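PDB 5I39: L-amino acid deaminase from Proteus vulgaris, which probably uses its bound FAD to oxidise L-amino acids, deaminating them to the corresponding keto acids. Local coordinates for residues Ser85-Leu98 with Trp137-Phe151. Sequence-based numbering, arbitrary orientation. Where two conformers were deposited one is given.
Sequences SYKMPDETFLLHHL and WIDERSKNVGSDIPF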
ATOM      1  N   SER A  85      -8.879  -7.511   2.753  1.00  7.90           N
ATOM      2  CA  SER A  85      -8.835  -8.751   1.977  1.00  8.10           C
ATOM      3  C   SER A  85     -10.104  -8.984   1.156  1.00  8.30           C
ATOM      4  O   SER A  85     -10.160  -9.958   0.407  1.00  8.67           O
ATOM      5  CB  SER A  85      -8.610  -9.946   2.899  1.00  8.24           C
ATOM      6  OG  SER A  85      -9.704 -10.118   3.781  1.00  8.52           O
ATOM      7  N   TYR A  86     -11.089  -8.089   1.264  1.00  8.36           N
ATOM      8  CA  TYR A  86     -12.410  -8.283   0.646  1.00  8.69           C
ATOM      9  C   TYR A  86     -12.306  -8.529  -0.858  1.00  9.27           C
ATOM     10  O   TYR A  86     -11.675  -7.747  -1.565  1.00  9.86           O
ATOM     11  CB  TYR A  86     -13.300  -7.059   0.898  1.00  9.16           C
ATOM     12  CG  TYR A  86     -14.791  -7.322   0.835  1.00  9.69           C
ATOM     13  CD1 TYR A  86     -15.390  -8.206   1.723  1.00 11.31           C
ATOM     14  CD2 TYR A  86     -15.616  -6.629  -0.056  1.00  9.56           C
ATOM     15  CE1 TYR A  86     -16.757  -8.434   1.696  1.00 11.86           C
ATOM     16  CE2 TYR A  86     -16.986  -6.850  -0.085  1.00 10.07           C
ATOM     17  CZ  TYR A  86     -17.546  -7.754   0.790  1.00 10.88           C
ATOM     18  OH  TYR A  86     -18.892  -7.967   0.779  1.00 12.02           O
ATOM     19  N   LYS A  87     -12.928  -9.625  -1.306  1.00  9.38           N
ATOM     20  CA  LYS A  87     -12.959 -10.057  -2.714  0.50 10.32           C
ATOM     21  C   LYS A  87     -11.599 -10.448  -3.307  1.00 10.52           C
ATOM     22  O   LYS A  87     -11.499 -10.679  -4.509  1.00 12.00           O
ATOM     23  CB  LYS A  87     -13.638  -9.008  -3.616  0.50 11.18           C
ATOM     24  CG  LYS A  87     -15.129  -8.838  -3.395  0.50 11.73           C
ATOM     25  CD  LYS A  87     -15.700  -7.888  -4.436  0.50 12.80           C
ATOM     26  CE  LYS A  87     -17.215  -7.881  -4.445  0.50 13.21           C
ATOM     27  NZ  LYS A  87     -17.766  -6.985  -5.497  0.50 13.97           N
HETATM   28  N   MSE A  88     -10.553 -10.558  -2.491  1.00 10.54           N
HETATM   29  CA  MSE A  88      -9.244 -10.898  -3.058  1.00 11.25           C
HETATM   30  C   MSE A  88      -9.280 -12.321  -3.567  1.00 11.75           C
HETATM   31  O   MSE A  88      -9.808 -13.209  -2.894  1.00 12.35           O
HETATM   32  CB  MSE A  88      -8.094 -10.754  -2.069  1.00 10.89           C
HETATM   33  CG  MSE A  88      -7.818  -9.303  -1.673  1.00 11.66           C
HETATM   34 SE   MSE A  88      -7.206  -8.197  -3.173  1.00 13.81          SE
HETATM   35  CE  MSE A  88      -8.464  -6.713  -2.882  1.00 16.04           C
ATOM     36  N   PRO A  89      -8.719 -12.563  -4.751  1.00 12.45           N
ATOM     37  CA  PRO A  89      -8.635 -13.929  -5.257  1.00 13.05           C
ATOM     38  C   PRO A  89      -7.623 -14.746  -4.464  1.00 11.87           C
ATOM     39  O   PRO A  89      -6.850 -14.194  -3.671  1.00 11.50           O
ATOM     40  CB  PRO A  89      -8.175 -13.734  -6.702  1.00 13.98           C
ATOM     41  CG  PRO A  89      -7.359 -12.499  -6.658  1.00 14.14           C
ATOM     42  CD  PRO A  89      -8.069 -11.613  -5.674  1.00 12.98           C
ATOM     43  N   ASP A  90      -7.611 -16.054  -4.688  1.00 12.21           N
ATOM     44  CA  ASP A  90      -6.706 -16.938  -3.961  1.00 12.72           C
ATOM     45  C   ASP A  90      -5.234 -16.540  -4.112  1.00 12.13           C
ATOM     46  O   ASP A  90      -4.441 -16.756  -3.204  1.00 12.66           O
ATOM     47  CB  ASP A  90      -6.904 -18.391  -4.399  1.00 14.16           C
ATOM     48  CG  ASP A  90      -6.229 -19.375  -3.464  1.00 15.47           C
ATOM     49  OD1 ASP A  90      -6.492 -19.304  -2.244  1.00 15.68           O
ATOM     50  OD2 ASP A  90      -5.438 -20.216  -3.944  1.00 18.43           O
ATOM     51  N   GLU A  91      -4.878 -15.940  -5.243  1.00 11.35           N
ATOM     52  CA  GLU A  91      -3.495 -15.537  -5.485  1.00 11.44           C
ATOM     53  C   GLU A  91      -2.987 -14.531  -4.447  1.00 10.95           C
ATOM     54  O   GLU A  91      -1.832 -14.611  -4.033  1.00 11.08           O
ATOM     55  CB  GLU A  91      -3.335 -14.971  -6.904  1.00 12.27           C
ATOM     56  CG  GLU A  91      -3.387 -16.021  -8.018  1.00 13.88           C
ATOM     57  CD  GLU A  91      -4.782 -16.558  -8.332  1.00 15.54           C
ATOM     58  OE1 GLU A  91      -5.791 -15.976  -7.886  1.00 15.63           O
ATOM     59  OE2 GLU A  91      -4.885 -17.579  -9.039  1.00 18.89           O
ATOM     60  N   THR A  92      -3.848 -13.606  -4.025  1.00 10.27           N
ATOM     61  CA  THR A  92      -3.447 -12.534  -3.109  1.00  9.98           C
ATOM     62  C   THR A  92      -4.166 -12.536  -1.761  1.00  9.35           C
ATOM     63  O   THR A  92      -3.855 -11.695  -0.913  1.00  9.05           O
ATOM     64  CB  THR A  92      -3.626 -11.158  -3.772  1.00 10.42           C
ATOM     65  OG1 THR A  92      -4.979 -11.029  -4.222  1.00 11.08           O
ATOM     66  CG2 THR A  92      -2.662 -10.997  -4.947  1.00 11.11           C
ATOM     67  N   PHE A  93      -5.083 -13.474  -1.521  1.00  9.58           N
ATOM     68  CA  PHE A  93      -5.830 -13.435  -0.271  1.00  9.03           C
ATOM     69  C   PHE A  93      -4.904 -13.479   0.947  1.00  8.82           C
ATOM     70  O   PHE A  93      -4.995 -12.620   1.826  1.00  8.58           O
ATOM     71  CB  PHE A  93      -6.863 -14.553  -0.153  1.00  9.64           C
ATOM     72  CG  PHE A  93      -7.528 -14.556   1.186  1.00  9.48           C
ATOM     73  CD1 PHE A  93      -8.554 -13.660   1.460  1.00 10.02           C
ATOM     74  CD2 PHE A  93      -7.045 -15.354   2.214  1.00 10.10           C
ATOM     75  CE1 PHE A  93      -9.131 -13.610   2.717  1.00 10.30           C
ATOM     76  CE2 PHE A  93      -7.613 -15.304   3.475  1.00 10.23           C
ATOM     77  CZ  PHE A  93      -8.663 -14.434   3.726  1.00 10.43           C
ATOM     78  N   LEU A  94      -4.029 -14.476   1.014  1.00  9.10           N
ATOM     79  CA  LEU A  94      -3.163 -14.610   2.190  1.00  9.45           C
ATOM     80  C   LEU A  94      -2.172 -13.452   2.318  1.00  8.95           C
ATOM     81  O   LEU A  94      -1.866 -13.013   3.417  1.00  8.90           O
ATOM     82  CB  LEU A  94      -2.452 -15.963   2.213  1.00 10.52           C
ATOM     83  CG  LEU A  94      -3.355 -17.150   2.558  1.00 11.45           C
ATOM     84  CD1 LEU A  94      -2.579 -18.445   2.387  1.00 12.51           C
ATOM     85  CD2 LEU A  94      -3.929 -17.068   3.970  1.00 11.76           C
ATOM     86  N   LEU A  95      -1.696 -12.941   1.192  1.00  9.00           N
ATOM     87  CA  LEU A  95      -0.856 -11.755   1.206  1.00  9.06           C
ATOM     88  C   LEU A  95      -1.548 -10.604   1.961  1.00  8.66           C
ATOM     89  O   LEU A  95      -0.926  -9.906   2.763  1.00  8.79           O
ATOM     90  CB  LEU A  95      -0.521 -11.361  -0.230  1.00  9.52           C
ATOM     91  CG  LEU A  95       0.556 -10.307  -0.443  1.00 10.10           C
ATOM     92  CD1 LEU A  95       1.933 -10.820  -0.059  1.00 10.58           C
ATOM     93  CD2 LEU A  95       0.557  -9.889  -1.900  1.00 10.36           C
ATOM     94  N   HIS A  96      -2.846 -10.445   1.719  1.00  8.03           N
ATOM     95  CA  HIS A  96      -3.643  -9.422   2.402  1.00  7.93           C
ATOM     96  C   HIS A  96      -4.040  -9.787   3.830  1.00  7.73           C
ATOM     97  O   HIS A  96      -4.012  -8.939   4.721  1.00  8.04           O
ATOM     98  CB  HIS A  96      -4.876  -9.097   1.574  1.00  8.09           C
ATOM     99  CG  HIS A  96      -4.555  -8.334   0.338  1.00  7.73           C
ATOM    100  ND1 HIS A  96      -5.258  -7.217  -0.040  1.00  7.89           N
ATOM    101  CD2 HIS A  96      -3.573  -8.493  -0.577  1.00  7.99           C
ATOM    102  CE1 HIS A  96      -4.741  -6.733  -1.153  1.00  7.87           C
ATOM    103  NE2 HIS A  96      -3.711  -7.484  -1.496  1.00  7.89           N
ATOM    104  N   HIS A  97      -4.411 -11.044   4.037  1.00  7.77           N
ATOM    105  CA  HIS A  97      -4.841 -11.541   5.347  1.00  7.84           C
ATOM    106  C   HIS A  97      -3.689 -11.451   6.353  1.00  7.81           C
ATOM    107  O   HIS A  97      -3.852 -10.933   7.465  1.00  7.65           O
ATOM    108  CB  HIS A  97      -5.325 -12.977   5.159  1.00  8.07           C
ATOM    109  CG  HIS A  97      -5.968 -13.593   6.354  1.00  8.44           C
ATOM    110  ND1 HIS A  97      -7.168 -13.154   6.873  1.00  8.52           N
ATOM    111  CD2 HIS A  97      -5.608 -14.675   7.083  1.00  8.67           C
ATOM    112  CE1 HIS A  97      -7.502 -13.935   7.888  1.00  8.78           C
ATOM    113  NE2 HIS A  97      -6.573 -14.860   8.035  1.00  8.97           N
ATOM    114  N   LEU A  98      -2.522 -11.943   5.947  1.00  8.04           N
ATOM    115  CA  LEU A  98      -1.309 -11.830   6.760  1.00  8.26           C
ATOM    116  C   LEU A  98      -0.791 -10.388   6.823  1.00  7.86           C
ATOM    117  O   LEU A  98      -0.257  -9.968   7.843  1.00  8.06           O
ATOM    118  CB  LEU A  98      -0.208 -12.766   6.249  1.00  9.50           C
ATOM    119  CG  LEU A  98      -0.274 -14.237   6.669  1.00 11.46           C
ATOM    120  CD1 LEU A  98      -1.561 -14.919   6.240  1.00 12.10           C
ATOM    121  CD2 LEU A  98       0.930 -14.973   6.106  1.00 13.16           C
ATOM    122  N   TRP A 137     -17.907 -15.906  -2.144  1.00 10.29           N
ATOM    123  CA  TRP A 137     -16.525 -15.587  -1.797  1.00 10.19           C
ATOM    124  C   TRP A 137     -16.254 -15.829  -0.303  1.00  9.60           C
ATOM    125  O   TRP A 137     -15.263 -16.467   0.055  1.00  9.61           O
ATOM    126  CB  TRP A 137     -16.194 -14.142  -2.212  1.00 10.12           C
ATOM    127  CG  TRP A 137     -14.766 -13.790  -1.985  1.00  9.85           C
ATOM    128  CD1 TRP A 137     -13.726 -13.986  -2.844  1.00 10.36           C
ATOM    129  CD2 TRP A 137     -14.211 -13.213  -0.803  1.00  9.55           C
ATOM    130  NE1 TRP A 137     -12.553 -13.562  -2.271  1.00 10.31           N
ATOM    131  CE2 TRP A 137     -12.821 -13.082  -1.017  1.00  9.81           C
ATOM    132  CE3 TRP A 137     -14.754 -12.775   0.411  1.00  9.65           C
ATOM    133  CZ2 TRP A 137     -11.965 -12.542  -0.055  1.00 10.20           C
ATOM    134  CZ3 TRP A 137     -13.901 -12.239   1.369  1.00  9.93           C
ATOM    135  CH2 TRP A 137     -12.521 -12.132   1.130  1.00 10.13           C
ATOM    136  N   ILE A 138     -17.152 -15.355   0.555  1.00  9.56           N
ATOM    137  CA  ILE A 138     -16.997 -15.548   2.003  1.00  9.32           C
ATOM    138  C   ILE A 138     -17.123 -17.031   2.379  1.00  9.60           C
ATOM    139  O   ILE A 138     -16.312 -17.550   3.146  1.00  9.60           O
ATOM    140  CB  ILE A 138     -18.001 -14.709   2.819  1.00  9.18           C
ATOM    141  CG1 ILE A 138     -17.802 -13.207   2.554  1.00  9.23           C
ATOM    142  CG2 ILE A 138     -17.816 -14.970   4.312  1.00  9.36           C
ATOM    143  CD1 ILE A 138     -18.894 -12.315   3.107  1.00 10.16           C
ATOM    144  N   ASP A 139     -18.146 -17.696   1.847  1.00 10.00           N
ATOM    145  CA  ASP A 139     -18.358 -19.124   2.108  0.50 10.47           C
ATOM    146  C   ASP A 139     -17.113 -19.922   1.730  1.00 10.27           C
ATOM    147  O   ASP A 139     -16.569 -20.665   2.556  1.00  9.90           O
ATOM    148  CB  ASP A 139     -19.578 -19.654   1.346  0.50 10.96           C
ATOM    149  CG  ASP A 139     -19.905 -21.111   1.685  0.50 11.74           C
ATOM    150  OD1 ASP A 139     -19.312 -21.676   2.628  0.50  9.97           O
ATOM    151  OD2 ASP A 139     -20.764 -21.698   0.999  0.50 12.91           O
ATOM    152  N   GLU A 140     -16.651 -19.755   0.497  1.00 10.16           N
ATOM    153  CA  GLU A 140     -15.479 -20.497   0.032  1.00 10.60           C
ATOM    154  C   GLU A 140     -14.247 -20.251   0.901  1.00 10.11           C
ATOM    155  O   GLU A 140     -13.535 -21.193   1.248  1.00 10.71           O
ATOM    156  CB  GLU A 140     -15.182 -20.175  -1.437  1.00 11.62           C
ATOM    157  CG  GLU A 140     -16.194 -20.770  -2.408  1.00 13.67           C
ATOM    158  CD  GLU A 140     -16.254 -22.288  -2.347  1.00 15.92           C
ATOM    159  OE1 GLU A 140     -15.191 -22.935  -2.287  1.00 18.79           O
ATOM    160  OE2 GLU A 140     -17.372 -22.838  -2.342  1.00 18.11           O
ATOM    161  N   ARG A 141     -14.002 -19.001   1.281  1.00  9.52           N
ATOM    162  CA  ARG A 141     -12.849 -18.713   2.133  1.00  9.79           C
ATOM    163  C   ARG A 141     -13.009 -19.324   3.534  1.00  9.69           C
ATOM    164  O   ARG A 141     -12.062 -19.898   4.070  1.00 10.22           O
ATOM    165  CB  ARG A 141     -12.571 -17.210   2.207  1.00 10.15           C
ATOM    166  CG  ARG A 141     -11.318 -16.828   2.991  1.00 10.51           C
ATOM    167  CD  ARG A 141     -10.063 -17.600   2.590  1.00 10.68           C
ATOM    168  NE  ARG A 141      -9.677 -17.390   1.194  1.00 11.06           N
ATOM    169  CZ  ARG A 141      -8.601 -17.926   0.617  1.00 11.16           C
ATOM    170  NH1 ARG A 141      -7.767 -18.707   1.306  1.00 11.56           N
ATOM    171  NH2 ARG A 141      -8.347 -17.673  -0.663  1.00 11.51           N
ATOM    172  N   SER A 142     -14.216 -19.255   4.095  1.00  9.42           N
ATOM    173  CA  SER A 142     -14.481 -19.843   5.415  1.00  9.74           C
ATOM    174  C   SER A 142     -14.227 -21.353   5.459  1.00  9.94           C
ATOM    175  O   SER A 142     -13.812 -21.880   6.483  1.00 10.62           O
ATOM    176  CB  SER A 142     -15.916 -19.538   5.882  1.00 10.07           C
ATOM    177  OG  SER A 142     -16.882 -20.403   5.304  1.00 10.73           O
ATOM    178  N   LYS A 143     -14.470 -22.044   4.348  1.00 10.41           N
ATOM    179  CA  LYS A 143     -14.259 -23.496   4.300  1.00 10.93           C
ATOM    180  C   LYS A 143     -12.780 -23.884   4.267  1.00 11.66           C
ATOM    181  O   LYS A 143     -12.432 -25.008   4.616  1.00 12.91           O
ATOM    182  CB  LYS A 143     -14.989 -24.101   3.105  1.00 11.90           C
ATOM    183  CG  LYS A 143     -16.497 -23.992   3.228  1.00 12.51           C
ATOM    184  CD  LYS A 143     -17.224 -24.722   2.114  1.00 13.69           C
ATOM    185  CE  LYS A 143     -17.077 -24.033   0.767  1.00 13.90           C
ATOM    186  NZ  LYS A 143     -17.790 -24.807  -0.283  1.00 14.80           N
ATOM    187  N   ASN A 144     -11.917 -22.960   3.850  1.00 11.91           N
ATOM    188  CA  ASN A 144     -10.480 -23.204   3.792  1.00 12.93           C
ATOM    189  C   ASN A 144      -9.737 -21.875   3.876  1.00 11.95           C
ATOM    190  O   ASN A 144      -9.333 -21.308   2.863  1.00 12.26           O
ATOM    191  CB  ASN A 144     -10.133 -23.972   2.504  1.00 15.60           C
ATOM    192  CG  ASN A 144      -8.671 -24.386   2.431  1.00 18.24           C
ATOM    193  OD1 ASN A 144      -7.927 -24.273   3.405  1.00 20.14           O
ATOM    194  ND2 ASN A 144      -8.257 -24.877   1.266  1.00 22.28           N
ATOM    195  N   VAL A 145      -9.565 -21.367   5.092  1.00 11.44           N
ATOM    196  CA  VAL A 145      -8.977 -20.033   5.272  1.00 11.66           C
ATOM    197  C   VAL A 145      -7.524 -20.015   4.784  1.00 11.32           C
ATOM    198  O   VAL A 145      -7.098 -19.060   4.128  1.00 11.88           O
ATOM    199  CB  VAL A 145      -9.091 -19.529   6.728  1.00 11.84           C
ATOM    200  CG1 VAL A 145      -8.380 -18.192   6.907  1.00 12.03           C
ATOM    201  CG2 VAL A 145     -10.557 -19.378   7.116  1.00 12.42           C
ATOM    202  N   GLY A 146      -6.786 -21.082   5.089  1.00 11.68           N
ATOM    203  CA  GLY A 146      -5.382 -21.206   4.691  1.00 11.73           C
ATOM    204  C   GLY A 146      -4.411 -20.592   5.685  1.00 12.12           C
ATOM    205  O   GLY A 146      -3.223 -20.460   5.397  1.00 13.29           O
ATOM    206  N   SER A 147      -4.921 -20.239   6.860  1.00 11.74           N
ATOM    207  CA  SER A 147      -4.150 -19.582   7.904  1.00 12.02           C
ATOM    208  C   SER A 147      -4.859 -19.802   9.228  1.00 12.57           C
ATOM    209  O   SER A 147      -6.088 -19.919   9.256  1.00 13.41           O
ATOM    210  CB  SER A 147      -4.066 -18.078   7.630  1.00 12.16           C
ATOM    211  OG  SER A 147      -3.495 -17.368   8.720  1.00 12.65           O
ATOM    212  N   ASP A 148      -4.081 -19.839  10.309  1.00 13.27           N
ATOM    213  CA  ASP A 148      -4.639 -19.883  11.666  0.60 14.20           C
ATOM    214  C   ASP A 148      -5.069 -18.500  12.171  1.00 13.44           C
ATOM    215  O   ASP A 148      -5.695 -18.397  13.222  1.00 14.77           O
ATOM    216  CB  ASP A 148      -3.689 -20.578  12.665  0.60 16.41           C
ATOM    217  CG  ASP A 148      -2.328 -19.890  12.803  0.60 17.94           C
ATOM    218  OD1 ASP A 148      -2.075 -18.852  12.157  0.60 19.37           O
ATOM    219  OD2 ASP A 148      -1.491 -20.412  13.572  0.60 20.40           O
ATOM    220  N   ILE A 149      -4.734 -17.442  11.426  1.00 11.51           N
ATOM    221  CA  ILE A 149      -5.217 -16.092  11.733  1.00 10.64           C
ATOM    222  C   ILE A 149      -6.730 -16.094  11.453  1.00 10.23           C
ATOM    223  O   ILE A 149      -7.129 -16.386  10.321  1.00  9.68           O
ATOM    224  CB  ILE A 149      -4.522 -15.027  10.860  1.00 10.70           C
ATOM    225  CG1 ILE A 149      -3.021 -14.971  11.171  1.00 11.35           C
ATOM    226  CG2 ILE A 149      -5.139 -13.647  11.074  1.00 11.19           C
ATOM    227  CD1 ILE A 149      -2.196 -14.381  10.049  1.00 12.21           C
ATOM    228  N   PRO A 150      -7.576 -15.793  12.463  1.00 10.80           N
ATOM    229  CA  PRO A 150      -9.020 -15.874  12.229  0.70 10.76           C
ATOM    230  C   PRO A 150      -9.537 -14.934  11.140  1.00 10.18           C
ATOM    231  O   PRO A 150      -9.095 -13.790  11.051  1.00 10.74           O
ATOM    232  CB  PRO A 150      -9.608 -15.513  13.596  0.70 11.93           C
ATOM    233  CG  PRO A 150      -8.579 -15.985  14.565  0.70 12.47           C
ATOM    234  CD  PRO A 150      -7.276 -15.649  13.902  0.70 12.13           C
ATOM    235  N   PHE A 151     -10.465 -15.434  10.333  1.00  9.64           N
ATOM    236  CA  PHE A 151     -11.139 -14.683   9.281  1.00  9.32           C
ATOM    237  C   PHE A 151     -12.333 -13.989   9.919  1.00  9.91           C
ATOM    238  O   PHE A 151     -13.069 -14.612  10.687  1.00 11.76           O
ATOM    239  CB  PHE A 151     -11.576 -15.697   8.220  1.00  9.55           C
ATOM    240  CG  PHE A 151     -12.194 -15.117   6.969  1.00  9.50           C
ATOM    241  CD1 PHE A 151     -11.623 -14.038   6.293  1.00  9.80           C
ATOM    242  CD2 PHE A 151     -13.314 -15.730   6.406  1.00 10.16           C
ATOM    243  CE1 PHE A 151     -12.187 -13.559   5.117  1.00  9.89           C
ATOM    244  CE2 PHE A 151     -13.874 -15.257   5.231  1.00 10.75           C
ATOM    245  CZ  PHE A 151     -13.309 -14.172   4.585  1.00 10.34           C
TER
HETATM  246  O   HOH W   1     -10.323 -15.831  -1.383  1.00 17.95           O
HETATM  247  O   HOH W   2      -5.150 -19.281   0.116  1.00 17.60           O
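Phe-93 carries the tightly packed part of this contact: the guanidinium of Arg-141 lies flat on its ring in an off-centre cation-pi contact, the planes 9° apart and Arg-141 CZ 3.4 Å from Phe-93 CD2. The bend of Arg-141 at chi2 brings CD over the same ring face as a CH-pi contact, and the bend at chi3 turns the guanidinium flat onto the ring. At the ring's rim, the edge of Phe-93 meets the face of Phe-151, with planes at 79° in an offset edge-to-face pair. A second close-packed patch forms where the type II beta turn Ser-85 to Met-88 covers one face of Trp-137: Lys-87 CA sits 3.6 Å from the centroid of the five-membered ring, while Trp-137 NE1 donates in the ring plane to Met-88 O at 2.8 Å. Within this FAD-dependent oxidoreductase (DAO family) chain, these contacts join the turn 85-88 and the start of helix 90-103, whose His-96 reaches Glu-379 of helix 376-392, to the end of helix 128-143 and its following loop. Along that loop, His-97 NE2 donates to Ile-149 O (2.8 Å), from above the carbonyl plane, and Ile-149 N donates to Ser-147 OG (3.0 Å), closing an ST turn. The solvent side is looser and polar. Asp-90, exposed, offers the anti lone pair of OD1 to Arg-141 NH2 (2.9 Å) in a salt bridge, carboxylate and guanidinium planes nearly coplanar; Arg-141 NH1 donates to Val-145 O (2.9 Å), one water links Asp-90 OD1 to Arg-141 NH1, and another links Met-88 O to Arg-141 NH2.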